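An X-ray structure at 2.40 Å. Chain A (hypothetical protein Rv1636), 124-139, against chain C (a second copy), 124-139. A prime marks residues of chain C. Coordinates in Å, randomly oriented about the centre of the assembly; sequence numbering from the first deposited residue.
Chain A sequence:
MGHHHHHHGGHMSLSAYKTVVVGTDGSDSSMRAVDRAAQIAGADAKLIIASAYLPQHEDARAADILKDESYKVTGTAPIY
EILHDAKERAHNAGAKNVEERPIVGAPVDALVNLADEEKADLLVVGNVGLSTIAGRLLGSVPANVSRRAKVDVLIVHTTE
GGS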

# COMPACT_ATOMS: atom_id res chain seq x y z
N VAL A 124 -2.29 7.17 15.09
CA VAL A 124 -1.70 8.29 14.40
C VAL A 124 -0.21 8.10 14.14
O VAL A 124 0.53 7.69 15.03
N VAL A 125 0.23 8.41 12.92
CA VAL A 125 1.65 8.34 12.59
C VAL A 125 2.02 9.48 11.67
O VAL A 125 1.18 10.02 10.96
N GLY A 126 3.28 9.87 11.69
CA GLY A 126 3.72 10.92 10.80
C GLY A 126 4.12 10.23 9.51
O GLY A 126 4.68 9.13 9.55
N ASN A 127 3.83 10.86 8.38
CA ASN A 127 4.14 10.28 7.08
C ASN A 127 5.65 10.18 6.94
O ASN A 127 6.38 10.96 7.53
N VAL A 128 6.11 9.21 6.18
CA VAL A 128 7.54 9.06 5.95
C VAL A 128 7.68 8.14 4.76
O VAL A 128 6.74 7.43 4.42
N GLY A 129 8.84 8.17 4.11
CA GLY A 129 9.07 7.32 2.96
C GLY A 129 10.46 7.45 2.38
O GLY A 129 11.25 8.30 2.81
N LEU A 130 10.79 6.61 1.40
CA LEU A 130 12.08 6.65 0.73
C LEU A 130 11.83 7.29 -0.62
O LEU A 130 10.73 7.18 -1.17
N SER A 131 12.84 7.96 -1.17
CA SER A 131 12.68 8.64 -2.45
C SER A 131 13.29 7.91 -3.65
O SER A 131 13.37 8.47 -4.74
N THR A 132 13.71 6.67 -3.45
CA THR A 132 14.27 5.92 -4.56
C THR A 132 13.13 5.32 -5.36
O THR A 132 11.98 5.33 -4.92
N ILE A 133 13.44 4.78 -6.53
CA ILE A 133 12.40 4.19 -7.35
C ILE A 133 11.67 3.14 -6.53
O ILE A 133 10.45 3.18 -6.40
N ALA A 134 12.43 2.22 -5.96
CA ALA A 134 11.82 1.17 -5.15
C ALA A 134 11.04 1.75 -3.96
O ALA A 134 9.89 1.37 -3.72
N GLY A 135 11.65 2.68 -3.24
CA GLY A 135 10.98 3.29 -2.10
C GLY A 135 9.59 3.80 -2.43
O GLY A 135 8.63 3.59 -1.68
N ARG A 136 9.48 4.48 -3.56
CA ARG A 136 8.19 5.02 -3.98
C ARG A 136 7.26 3.97 -4.58
O ARG A 136 6.06 4.01 -4.33
N LEU A 137 7.80 3.06 -5.37
CA LEU A 137 6.98 2.04 -6.01
C LEU A 137 6.30 1.11 -5.01
O LEU A 137 5.15 0.71 -5.20
N LEU A 138 7.02 0.79 -3.94
CA LEU A 138 6.51 -0.13 -2.92
C LEU A 138 5.65 0.49 -1.83
O LEU A 138 5.21 -0.22 -0.92
N GLY A 139 5.40 1.79 -1.92
CA GLY A 139 4.60 2.46 -0.92
C GLY A 139 3.11 2.26 -1.05
O GLY A 139 2.62 1.55 -1.93
N VAL C 124 10.64 -4.28 -12.32
CA VAL C 124 11.24 -5.03 -11.23
C VAL C 124 11.96 -4.10 -10.24
O VAL C 124 12.67 -3.18 -10.66
N VAL C 125 11.77 -4.32 -8.94
CA VAL C 125 12.46 -3.55 -7.90
C VAL C 125 12.79 -4.47 -6.75
O VAL C 125 12.13 -5.48 -6.55
N GLY C 126 13.85 -4.14 -6.02
CA GLY C 126 14.24 -4.93 -4.87
C GLY C 126 13.46 -4.36 -3.70
O GLY C 126 13.23 -3.15 -3.64
N ASN C 127 13.04 -5.22 -2.78
CA ASN C 127 12.25 -4.79 -1.63
C ASN C 127 13.08 -3.90 -0.74
O ASN C 127 14.29 -4.04 -0.66
N VAL C 128 12.42 -2.99 -0.05
CA VAL C 128 13.11 -2.08 0.83
C VAL C 128 12.07 -1.46 1.74
O VAL C 128 10.90 -1.43 1.38
N GLY C 129 12.47 -1.00 2.91
CA GLY C 129 11.51 -0.39 3.82
C GLY C 129 12.12 0.11 5.12
O GLY C 129 13.30 -0.09 5.37
N LEU C 130 11.31 0.76 5.94
CA LEU C 130 11.76 1.29 7.22
C LEU C 130 11.18 0.40 8.32
O LEU C 130 10.08 -0.13 8.17
N SER C 131 11.91 0.24 9.42
CA SER C 131 11.43 -0.61 10.50
C SER C 131 10.83 0.12 11.70
O SER C 131 10.69 -0.45 12.77
N THR C 132 10.47 1.39 11.52
CA THR C 132 9.84 2.17 12.58
C THR C 132 8.34 1.90 12.50
O THR C 132 7.86 1.36 11.50
N ILE C 133 7.59 2.30 13.52
CA ILE C 133 6.15 2.08 13.49
C ILE C 133 5.54 2.69 12.22
O ILE C 133 4.79 2.04 11.49
N ALA C 134 5.86 3.95 11.95
CA ALA C 134 5.32 4.61 10.78
C ALA C 134 5.81 3.94 9.51
O ALA C 134 5.03 3.67 8.60
N GLY C 135 7.11 3.67 9.45
CA GLY C 135 7.69 3.03 8.29
C GLY C 135 6.95 1.77 7.89
O GLY C 135 6.61 1.59 6.72
N ARG C 136 6.69 0.91 8.86
CA ARG C 136 6.00 -0.34 8.58
C ARG C 136 4.49 -0.14 8.38
O ARG C 136 3.88 -0.78 7.53
N LEU C 137 3.91 0.77 9.16
CA LEU C 137 2.47 1.02 9.07
C LEU C 137 2.03 1.68 7.76
O LEU C 137 0.90 1.47 7.31
N LEU C 138 2.92 2.44 7.13
CA LEU C 138 2.59 3.14 5.89
C LEU C 138 2.94 2.41 4.59
O LEU C 138 2.74 2.96 3.50
N GLY C 139 3.47 1.19 4.71
CA GLY C 139 3.85 0.42 3.54
C GLY C 139 2.73 -0.30 2.82
O GLY C 139 1.56 -0.15 3.15

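Two copies of one segment can pack largely through apolar side chains without a single hydrogen bond between them; this pair buries 859 Å², both sides summed, and each strand packs against the other copy's helix, so most contacts occur twice. Val125 points toward chain C in the m rotamer; its CB lies 3.9 Å from Ala134′ CB, while its CG1 reaches Leu137′ CD2 at 3.4 Å and its CG2 reaches Leu138′ CD2 at 3.8 Å. Strand and helix are close here: Gly126 O lies 3.4 Å from Ala134′ CB. Asn127 (t) starts away, but its OD1 comes within 3.7 Å of Leu138′ CD1 and accepts a weak bond from Val128 N within its own chain. Val128 (p) points toward chain C, its CG1 3.9 Å from Ala134′ CB in the helix and its CG2 3.6 Å from Leu130′ CD1 in the loop before it. Leu130 (m, t) returns that contact and meets its own counterpart, CD2 to Leu130′ CD2 at 4.3 Å. Thr132 (p) serves its own helix: its OG1 caps it, accepting from Gly135 N at 3.0 Å. Ala134 then repeats the fit against Val125′ and Val128′. Arg136 stays out of reach, its NH1 bonded to Leu130 O. Leu137, with chi1 at -136°, differs from Leu137′ (t, p), yet its CD1 still reaches Val125′ CG1 at 3.5 Å. Leu138 (m, t) completes the packing, CD2 lying 3.9 Å from Val125′ CG2.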

# COMPACT_ATOMS: atom_id res chain seq x y z
CB VAL A 124 -1.82 9.57 15.26
CG1 VAL A 124 -1.26 10.75 14.50
CG2 VAL A 124 -3.26 9.79 15.68
CB VAL A 125 2.05 7.02 11.91
CG1 VAL A 125 1.79 5.84 12.85
CG2 VAL A 125 1.29 6.83 10.59
CB ASN A 127 3.59 11.17 5.96
CG ASN A 127 3.44 10.43 4.64
OD1 ASN A 127 3.91 9.31 4.48
ND2 ASN A 127 2.77 11.08 3.68
CB VAL A 128 8.25 8.47 7.20
CG1 VAL A 128 7.68 7.11 7.55
CG2 VAL A 128 9.76 8.38 6.93
CB LEU A 130 12.64 5.24 0.57
CG LEU A 130 12.88 4.49 1.89
CD1 LEU A 130 13.11 3.00 1.64
CD2 LEU A 130 14.07 5.10 2.61
CB SER A 131 13.25 10.06 -2.36
OG SER A 131 14.59 10.03 -1.88
CB THR A 132 15.16 4.79 -4.09
OG1 THR A 132 14.39 3.86 -3.33
CG2 THR A 132 16.29 5.34 -3.25
CB ILE A 133 12.97 3.54 -8.62
CG1 ILE A 133 13.62 4.62 -9.50
CG2 ILE A 133 11.86 2.87 -9.40
CD1 ILE A 133 14.15 4.09 -10.83
CB ALA A 134 12.90 0.20 -4.68
CB ARG A 136 8.41 6.15 -4.98
CG ARG A 136 8.99 7.41 -4.36
CD ARG A 136 7.96 8.14 -3.53
NE ARG A 136 8.08 9.58 -3.72
CZ ARG A 136 8.94 10.35 -3.07
NH1 ARG A 136 9.77 9.82 -2.18
NH2 ARG A 136 8.98 11.65 -3.33
CB LEU A 137 7.81 1.18 -6.97
CG LEU A 137 7.27 0.83 -8.36
CD1 LEU A 137 7.94 -0.47 -8.81
CD2 LEU A 137 5.77 0.68 -8.36
CB LEU A 138 7.69 -0.86 -2.28
CG LEU A 138 8.52 -1.64 -3.30
CD1 LEU A 138 9.68 -2.33 -2.61
CD2 LEU A 138 7.63 -2.68 -4.01
CB VAL C 124 12.28 -6.05 -11.78
CG1 VAL C 124 12.89 -6.85 -10.65
CG2 VAL C 124 11.63 -6.96 -12.80
CB VAL C 125 11.64 -2.36 -7.32
CG1 VAL C 125 11.36 -1.32 -8.40
CG2 VAL C 125 10.36 -2.84 -6.72
CB ASN C 127 11.78 -6.01 -0.82
CG ASN C 127 10.50 -5.74 -0.05
OD1 ASN C 127 9.91 -4.67 -0.15
ND2 ASN C 127 10.05 -6.73 0.73
CB VAL C 128 13.88 -1.00 0.01
CG1 VAL C 128 12.91 -0.20 -0.85
CG2 VAL C 128 14.66 -0.10 0.93
CB LEU C 130 11.29 2.74 7.39
CG LEU C 130 11.87 3.74 6.37
CD1 LEU C 130 11.05 5.02 6.33
CD2 LEU C 130 13.32 4.03 6.73
CB SER C 131 12.56 -1.54 10.94
OG SER C 131 13.78 -0.82 11.07
CB THR C 132 10.03 3.67 12.37
OG1 THR C 132 9.41 4.05 11.13
CG2 THR C 132 11.50 4.04 12.31
CB ILE C 133 5.43 2.73 14.70
CG1 ILE C 133 5.90 2.07 16.00
CG2 ILE C 133 3.92 2.57 14.55
CD1 ILE C 133 5.39 2.74 17.24
CB ALA C 134 5.71 6.08 10.79
CB ARG C 136 6.27 -1.33 9.69
CG ARG C 136 7.66 -1.93 9.65
CD ARG C 136 7.68 -3.19 8.79
NE ARG C 136 8.72 -4.11 9.25
CZ ARG C 136 10.02 -3.97 8.98
NH1 ARG C 136 10.45 -2.96 8.23
NH2 ARG C 136 10.89 -4.85 9.45
CB LEU C 137 2.02 1.89 10.25
CG LEU C 137 0.52 2.20 10.31
CD1 LEU C 137 -0.25 0.92 10.50
CD2 LEU C 137 0.25 3.16 11.45
CB LEU C 138 3.29 4.50 5.88
CG LEU C 138 2.86 5.39 7.05
CD1 LEU C 138 3.70 6.66 7.07
CD2 LEU C 138 1.37 5.71 6.91